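PDB 2DWC: 433aa long hypothetical phosphoribosylglycinamide formyl transferase from Pyrococcus horikoshii, which is of unconfirmed function but belongs to the PurT-like members of the ATP-grasp superfamily. Local coordinates for residues 88-99 and 109-119. Numbering follows the deposited sequence.
Sequences PEIEAINLDALF and VPNARATWIAM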
ATOM      1  N   PRO B  88      18.677  -3.241  -8.131  1.00 18.54           N
ATOM      2  CA  PRO B  88      19.453  -2.019  -7.863  1.00 17.81           C
ATOM      3  C   PRO B  88      18.490  -0.846  -7.860  1.00 26.19           C
ATOM      4  O   PRO B  88      17.713  -0.693  -8.796  1.00 26.79           O
ATOM      5  CB  PRO B  88      20.434  -1.933  -9.041  1.00 24.88           C
ATOM      6  CG  PRO B  88      20.324  -3.200  -9.788  1.00 21.55           C
ATOM      7  CD  PRO B  88      18.948  -3.787  -9.481  1.00 16.73           C
ATOM      8  N   GLU B  89      18.528  -0.013  -6.813  1.00 20.20           N
ATOM      9  CA  GLU B  89      17.626   1.118  -6.724  1.00 24.35           C
ATOM     10  C   GLU B  89      18.356   2.433  -7.003  1.00 27.65           C
ATOM     11  O   GLU B  89      17.733   3.477  -7.223  1.00 30.69           O
ATOM     12  CB  GLU B  89      16.995   1.122  -5.343  1.00 37.12           C
ATOM     13  CG  GLU B  89      16.236  -0.171  -5.088  1.00 50.94           C
ATOM     14  CD  GLU B  89      14.891  -0.163  -5.792  1.00 50.65           C
ATOM     15  OE1 GLU B  89      14.823  -0.047  -7.059  1.00 62.32           O
ATOM     16  OE2 GLU B  89      13.891  -0.259  -5.065  1.00 51.06           O
ATOM     17  N   ILE B  90      19.675   2.357  -7.036  1.00 25.40           N
ATOM     18  CA  ILE B  90      20.504   3.511  -7.332  1.00 33.43           C
ATOM     19  C   ILE B  90      21.589   3.163  -8.327  1.00 36.08           C
ATOM     20  O   ILE B  90      21.805   1.996  -8.641  1.00 36.07           O
ATOM     21  CB  ILE B  90      21.143   4.042  -6.061  1.00 31.54           C
ATOM     22  CG1 ILE B  90      21.944   2.945  -5.356  1.00 35.52           C
ATOM     23  CG2 ILE B  90      20.052   4.535  -5.158  1.00 32.33           C
ATOM     24  CD1 ILE B  90      22.860   3.480  -4.263  1.00 40.51           C
ATOM     25  N   GLU B  91      22.239   4.190  -8.862  1.00 34.84           N
ATOM     26  CA  GLU B  91      23.314   3.998  -9.821  1.00 38.64           C
ATOM     27  C   GLU B  91      24.648   3.731  -9.114  1.00 30.99           C
ATOM     28  O   GLU B  91      25.497   3.024  -9.655  1.00 36.02           O
ATOM     29  CB  GLU B  91      23.451   5.246 -10.710  1.00 41.43           C
ATOM     30  CG  GLU B  91      24.541   5.125 -11.734  1.00 49.16           C
ATOM     31  CD  GLU B  91      25.208   6.464 -12.018  1.00 69.29           C
ATOM     32  OE1 GLU B  91      24.461   7.445 -12.299  1.00 58.01           O
ATOM     33  OE2 GLU B  91      26.473   6.522 -11.958  1.00 69.17           O
ATOM     34  N   ALA B  92      24.814   4.283  -7.900  1.00 33.87           N
ATOM     35  CA  ALA B  92      26.065   4.144  -7.131  1.00 32.67           C
ATOM     36  C   ALA B  92      26.245   2.780  -6.467  1.00 30.56           C
ATOM     37  O   ALA B  92      26.289   2.639  -5.244  1.00 27.12           O
ATOM     38  CB  ALA B  92      26.170   5.241  -6.102  1.00 39.67           C
ATOM     39  N   ILE B  93      26.320   1.773  -7.313  1.00 25.38           N
ATOM     40  CA  ILE B  93      26.522   0.417  -6.875  1.00 24.37           C
ATOM     41  C   ILE B  93      27.729  -0.093  -7.659  1.00 24.98           C
ATOM     42  O   ILE B  93      27.981   0.334  -8.784  1.00 25.48           O
ATOM     43  CB  ILE B  93      25.270  -0.440  -7.171  1.00 29.61           C
ATOM     44  CG1 ILE B  93      24.141  -0.060  -6.206  1.00 33.64           C
ATOM     45  CG2 ILE B  93      25.586  -1.902  -7.040  1.00 30.75           C
ATOM     46  CD1 ILE B  93      22.797  -0.554  -6.676  1.00 41.08           C
ATOM     47  N   ASN B  94      28.497  -0.995  -7.074  1.00 18.98           N
ATOM     48  CA  ASN B  94      29.641  -1.534  -7.799  1.00 19.22           C
ATOM     49  C   ASN B  94      29.151  -2.247  -9.063  1.00 19.37           C
ATOM     50  O   ASN B  94      28.435  -3.259  -8.985  1.00 19.50           O
ATOM     51  CB  ASN B  94      30.406  -2.517  -6.909  1.00 20.00           C
ATOM     52  CG  ASN B  94      31.698  -3.007  -7.556  1.00 27.60           C
ATOM     53  OD1 ASN B  94      31.676  -3.759  -8.542  1.00 21.92           O
ATOM     54  ND2 ASN B  94      32.835  -2.577  -7.000  1.00 19.21           N
ATOM     55  N   LEU B  95      29.543  -1.740 -10.246  1.00 18.57           N
ATOM     56  CA  LEU B  95      29.062  -2.363 -11.493  1.00 20.31           C
ATOM     57  C   LEU B  95      29.686  -3.720 -11.804  1.00 25.52           C
ATOM     58  O   LEU B  95      29.010  -4.619 -12.313  1.00 19.81           O
ATOM     59  CB  LEU B  95      29.259  -1.387 -12.671  1.00 21.92           C
ATOM     60  CG  LEU B  95      28.683   0.016 -12.503  1.00 28.84           C
ATOM     61  CD1 LEU B  95      29.189   0.888 -13.685  1.00 33.79           C
ATOM     62  CD2 LEU B  95      27.138  -0.015 -12.438  1.00 28.26           C
ATOM     63  N   ASP B  96      30.972  -3.905 -11.510  1.00 18.81           N
ATOM     64  CA  ASP B  96      31.570  -5.221 -11.725  1.00 20.71           C
ATOM     65  C   ASP B  96      30.801  -6.278 -10.905  1.00 23.60           C
ATOM     66  O   ASP B  96      30.637  -7.409 -11.324  1.00 20.08           O
ATOM     67  CB  ASP B  96      33.038  -5.254 -11.252  1.00 23.93           C
ATOM     68  CG  ASP B  96      33.993  -4.580 -12.235  1.00 36.50           C
ATOM     69  OD1 ASP B  96      33.556  -4.195 -13.334  1.00 28.58           O
ATOM     70  OD2 ASP B  96      35.182  -4.431 -11.896  1.00 33.78           O
ATOM     71  N   ALA B  97      30.366  -5.914  -9.706  1.00 18.94           N
ATOM     72  CA  ALA B  97      29.653  -6.890  -8.893  1.00 15.57           C
ATOM     73  C   ALA B  97      28.397  -7.366  -9.605  1.00 17.45           C
ATOM     74  O   ALA B  97      28.102  -8.560  -9.631  1.00 17.81           O
ATOM     75  CB  ALA B  97      29.258  -6.278  -7.502  1.00 16.16           C
ATOM     76  N   LEU B  98      27.622  -6.413 -10.126  1.00 18.94           N
ATOM     77  CA  LEU B  98      26.387  -6.782 -10.828  1.00 16.82           C
ATOM     78  C   LEU B  98      26.684  -7.746 -11.987  1.00 16.44           C
ATOM     79  O   LEU B  98      25.968  -8.738 -12.176  1.00 16.33           O
ATOM     80  CB  LEU B  98      25.652  -5.512 -11.323  1.00 17.81           C
ATOM     81  CG  LEU B  98      25.203  -4.521 -10.242  1.00 19.82           C
ATOM     82  CD1 LEU B  98      24.438  -3.331 -10.924  1.00 22.79           C
ATOM     83  CD2 LEU B  98      24.305  -5.225  -9.209  1.00 16.98           C
ATOM     84  N   PHE B  99      27.743  -7.495 -12.753  1.00 16.87           N
ATOM     85  CA  PHE B  99      28.024  -8.394 -13.877  1.00 17.23           C
ATOM     86  C   PHE B  99      28.435  -9.753 -13.351  1.00 17.04           C
ATOM     87  O   PHE B  99      28.087 -10.767 -13.947  1.00 18.51           O
ATOM     88  CB  PHE B  99      29.169  -7.859 -14.775  1.00 16.92           C
ATOM     89  CG  PHE B  99      28.755  -6.716 -15.694  1.00 19.17           C
ATOM     90  CD1 PHE B  99      29.122  -5.406 -15.424  1.00 20.38           C
ATOM     91  CD2 PHE B  99      28.028  -6.985 -16.851  1.00 23.78           C
ATOM     92  CE1 PHE B  99      28.786  -4.377 -16.287  1.00 23.83           C
ATOM     93  CE2 PHE B  99      27.678  -5.949 -17.739  1.00 20.49           C
ATOM     94  CZ  PHE B  99      28.057  -4.661 -17.460  1.00 20.21           C
ATOM     95  N   VAL B 109      18.427  -7.128 -12.187  1.00 13.75           N
ATOM     96  CA  VAL B 109      17.357  -6.404 -12.888  1.00 16.34           C
ATOM     97  C   VAL B 109      17.775  -5.059 -13.450  1.00 17.42           C
ATOM     98  O   VAL B 109      18.430  -4.267 -12.760  1.00 16.88           O
ATOM     99  CB  VAL B 109      16.215  -6.118 -11.877  1.00 19.58           C
ATOM    100  CG1 VAL B 109      15.182  -5.120 -12.451  1.00 23.59           C
ATOM    101  CG2 VAL B 109      15.568  -7.457 -11.468  1.00 20.70           C
ATOM    102  N   PRO B 110      17.442  -4.782 -14.723  1.00 17.08           N
ATOM    103  CA  PRO B 110      16.722  -5.618 -15.713  1.00 15.43           C
ATOM    104  C   PRO B 110      17.736  -6.622 -16.270  1.00 16.72           C
ATOM    105  O   PRO B 110      17.372  -7.743 -16.681  1.00 18.64           O
ATOM    106  CB  PRO B 110      16.214  -4.586 -16.727  1.00 18.53           C
ATOM    107  CG  PRO B 110      17.291  -3.537 -16.700  1.00 17.53           C
ATOM    108  CD  PRO B 110      17.635  -3.406 -15.215  1.00 17.36           C
ATOM    109  N   ASN B 111      18.995  -6.175 -16.279  1.00 17.21           N
ATOM    110  CA  ASN B 111      20.218  -6.978 -16.549  1.00 17.33           C
ATOM    111  C   ASN B 111      21.341  -6.041 -16.085  1.00 16.86           C
ATOM    112  O   ASN B 111      21.129  -4.826 -15.897  1.00 19.10           O
ATOM    113  CB  ASN B 111      20.431  -7.430 -18.045  1.00 15.15           C
ATOM    114  CG  ASN B 111      20.177  -6.333 -19.032  1.00 22.07           C
ATOM    115  OD1 ASN B 111      20.756  -5.256 -18.954  1.00 20.39           O
ATOM    116  ND2 ASN B 111      19.284  -6.611 -19.996  1.00 15.14           N
ATOM    117  N   ALA B 112      22.529  -6.585 -15.899  1.00 17.20           N
ATOM    118  CA  ALA B 112      23.636  -5.773 -15.405  1.00 20.48           C
ATOM    119  C   ALA B 112      24.052  -4.687 -16.402  1.00 19.93           C
ATOM    120  O   ALA B 112      24.327  -3.553 -16.032  1.00 19.07           O
ATOM    121  CB  ALA B 112      24.842  -6.706 -15.069  1.00 17.04           C
ATOM    122  N   ARG B 113      24.050  -5.033 -17.684  1.00 18.55           N
ATOM    123  CA  ARG B 113      24.482  -4.088 -18.708  1.00 20.05           C
ATOM    124  C   ARG B 113      23.659  -2.801 -18.738  1.00 21.39           C
ATOM    125  O   ARG B 113      24.200  -1.706 -18.945  1.00 20.71           O
ATOM    126  CB  ARG B 113      24.457  -4.798 -20.072  1.00 20.39           C
ATOM    127  CG  ARG B 113      24.955  -3.884 -21.219  1.00 28.24           C
ATOM    128  CD  ARG B 113      25.539  -4.697 -22.365  1.00 43.74           C
ATOM    129  NE  ARG B 113      26.385  -3.874 -23.246  1.00 55.11           N
ATOM    130  CZ  ARG B 113      25.916  -3.073 -24.201  1.00 54.67           C
ATOM    131  NH1 ARG B 113      24.610  -2.997 -24.412  1.00 57.21           N
ATOM    132  NH2 ARG B 113      26.744  -2.320 -24.922  1.00 50.00           N
ATOM    133  N   ALA B 114      22.351  -2.906 -18.481  1.00 21.37           N
ATOM    134  CA  ALA B 114      21.510  -1.703 -18.506  1.00 24.86           C
ATOM    135  C   ALA B 114      21.939  -0.663 -17.504  1.00 26.45           C
ATOM    136  O   ALA B 114      21.921   0.521 -17.802  1.00 21.23           O
ATOM    137  CB  ALA B 114      20.006  -2.067 -18.291  1.00 21.72           C
ATOM    138  N   THR B 115      22.327  -1.086 -16.304  1.00 18.69           N
ATOM    139  CA  THR B 115      22.761  -0.123 -15.300  1.00 19.56           C
ATOM    140  C   THR B 115      24.095   0.472 -15.707  1.00 22.25           C
ATOM    141  O   THR B 115      24.318   1.685 -15.573  1.00 25.64           O
ATOM    142  CB  THR B 115      22.842  -0.795 -13.922  1.00 23.40           C
ATOM    143  OG1 THR B 115      21.505  -1.101 -13.517  1.00 25.09           O
ATOM    144  CG2 THR B 115      23.480   0.128 -12.863  1.00 26.55           C
ATOM    145  N   TRP B 116      24.952  -0.358 -16.273  1.00 20.56           N
ATOM    146  CA  TRP B 116      26.271   0.119 -16.694  1.00 19.74           C
ATOM    147  C   TRP B 116      26.135   1.106 -17.868  1.00 26.64           C
ATOM    148  O   TRP B 116      26.871   2.087 -17.934  1.00 25.62           O
ATOM    149  CB  TRP B 116      27.120  -1.107 -17.055  1.00 23.94           C
ATOM    150  CG  TRP B 116      28.413  -0.828 -17.721  1.00 27.41           C
ATOM    151  CD1 TRP B 116      29.623  -0.588 -17.119  1.00 28.28           C
ATOM    152  CD2 TRP B 116      28.656  -0.866 -19.127  1.00 24.56           C
ATOM    153  NE1 TRP B 116      30.613  -0.479 -18.080  1.00 28.66           N
ATOM    154  CE2 TRP B 116      30.045  -0.650 -19.320  1.00 30.59           C
ATOM    155  CE3 TRP B 116      27.835  -1.073 -20.247  1.00 32.79           C
ATOM    156  CZ2 TRP B 116      30.626  -0.637 -20.590  1.00 36.03           C
ATOM    157  CZ3 TRP B 116      28.423  -1.059 -21.517  1.00 35.12           C
ATOM    158  CH2 TRP B 116      29.797  -0.843 -21.669  1.00 33.18           C
ATOM    159  N   ILE B 117      25.184   0.875 -18.770  1.00 23.64           N
ATOM    160  CA  ILE B 117      24.978   1.795 -19.876  1.00 22.00           C
ATOM    161  C   ILE B 117      24.395   3.110 -19.400  1.00 28.88           C
ATOM    162  O   ILE B 117      24.947   4.166 -19.672  1.00 29.18           O
ATOM    163  CB  ILE B 117      24.023   1.229 -20.927  1.00 20.32           C
ATOM    164  CG1 ILE B 117      24.722   0.139 -21.720  1.00 28.40           C
ATOM    165  CG2 ILE B 117      23.503   2.358 -21.851  1.00 30.18           C
ATOM    166  CD1 ILE B 117      23.836  -0.494 -22.779  1.00 36.82           C
ATOM    167  N   ALA B 118      23.311   3.034 -18.627  1.00 25.51           N
ATOM    168  CA  ALA B 118      22.620   4.236 -18.185  1.00 28.63           C
ATOM    169  C   ALA B 118      23.409   5.166 -17.301  1.00 30.32           C
ATOM    170  O   ALA B 118      23.077   6.352 -17.177  1.00 34.15           O
ATOM    171  CB  ALA B 118      21.282   3.846 -17.482  1.00 26.78           C
ATOM    172  N   MET B 119      24.465   4.674 -16.687  1.00 27.97           N
ATOM    173  CA  MET B 119      25.207   5.551 -15.809  1.00 34.37           C
ATOM    174  C   MET B 119      26.317   6.351 -16.490  1.00 36.58           C
ATOM    175  O   MET B 119      26.997   7.137 -15.842  1.00 36.29           O
ATOM    176  CB  MET B 119      25.767   4.735 -14.651  1.00 38.93           C
ATOM    177  CG  MET B 119      26.708   3.656 -15.053  1.00 49.00           C
ATOM    178  SD  MET B 119      28.327   4.391 -15.220  1.00 50.63           S
ATOM    179  CE  MET B 119      28.639   4.889 -13.455  1.00 55.61           C
TER
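The ring of Phe99 carries Ala112 over one face, where Ala112 CB makes a CH-pi contact 4.0 Å from the ring centroid. The edge of the same ring points at the face of the Trp116 five-membered ring. This is a T-shaped pair: the centroids of the two rings lie 5.4 Å apart and their planes meet at 76°. At the rim of the indole, near its plane, sits Leu95 CD1, 3.8 Å from Trp116 CD1. Trp116 reaches these partners because its CG stands anti to the backbone N (chi1 170°). Arg123 adds a cation-pi contact to the indole.

Further in, Leu95, Leu98 and the Thr115 methyl pack together. The other branch of Leu95, CD2, meets Thr115 CG2 at 3.7 Å, and Leu98 CD1 approaches the same methyl. Thr115 OG1 is hydrogen-bonded to Arg295 NH1, outside the two segments. Met119, its chain bent at chi2 and chi3, brings its SD to Leu95 CD1, the two side chains meeting tip to tip. Glu91 crosses Met119 at about a right angle. Its CG and CD lie against Met119 CB, and Glu91 OE2 comes within 3.1 Å of Met119 CE. Deeper still, Pro88 CD lies 3.4 Å from Val109 O.

The axes of helices 95-99 and 112-118 run nearly antiparallel, at 158°, and come within 9.2 Å. Ala112 CB packs against both Leu98 and Phe99. Each helix has an asparagine N-cap: Asn94 OD1 accepts from Ala97 N, and Asn111 OD1 from Ala114 N.

The contact joins two consecutive helices of the preATP-grasp domain, beside the end of strand 85-88. The side chain of Glu91 is about 8 Å from the bound ADP. No hydrogen bond crosses between 88-99 and 109-119. Most of the contact is apolar and aromatic; across it, the Glu91 carboxylate and the Val109 carbonyl only pack.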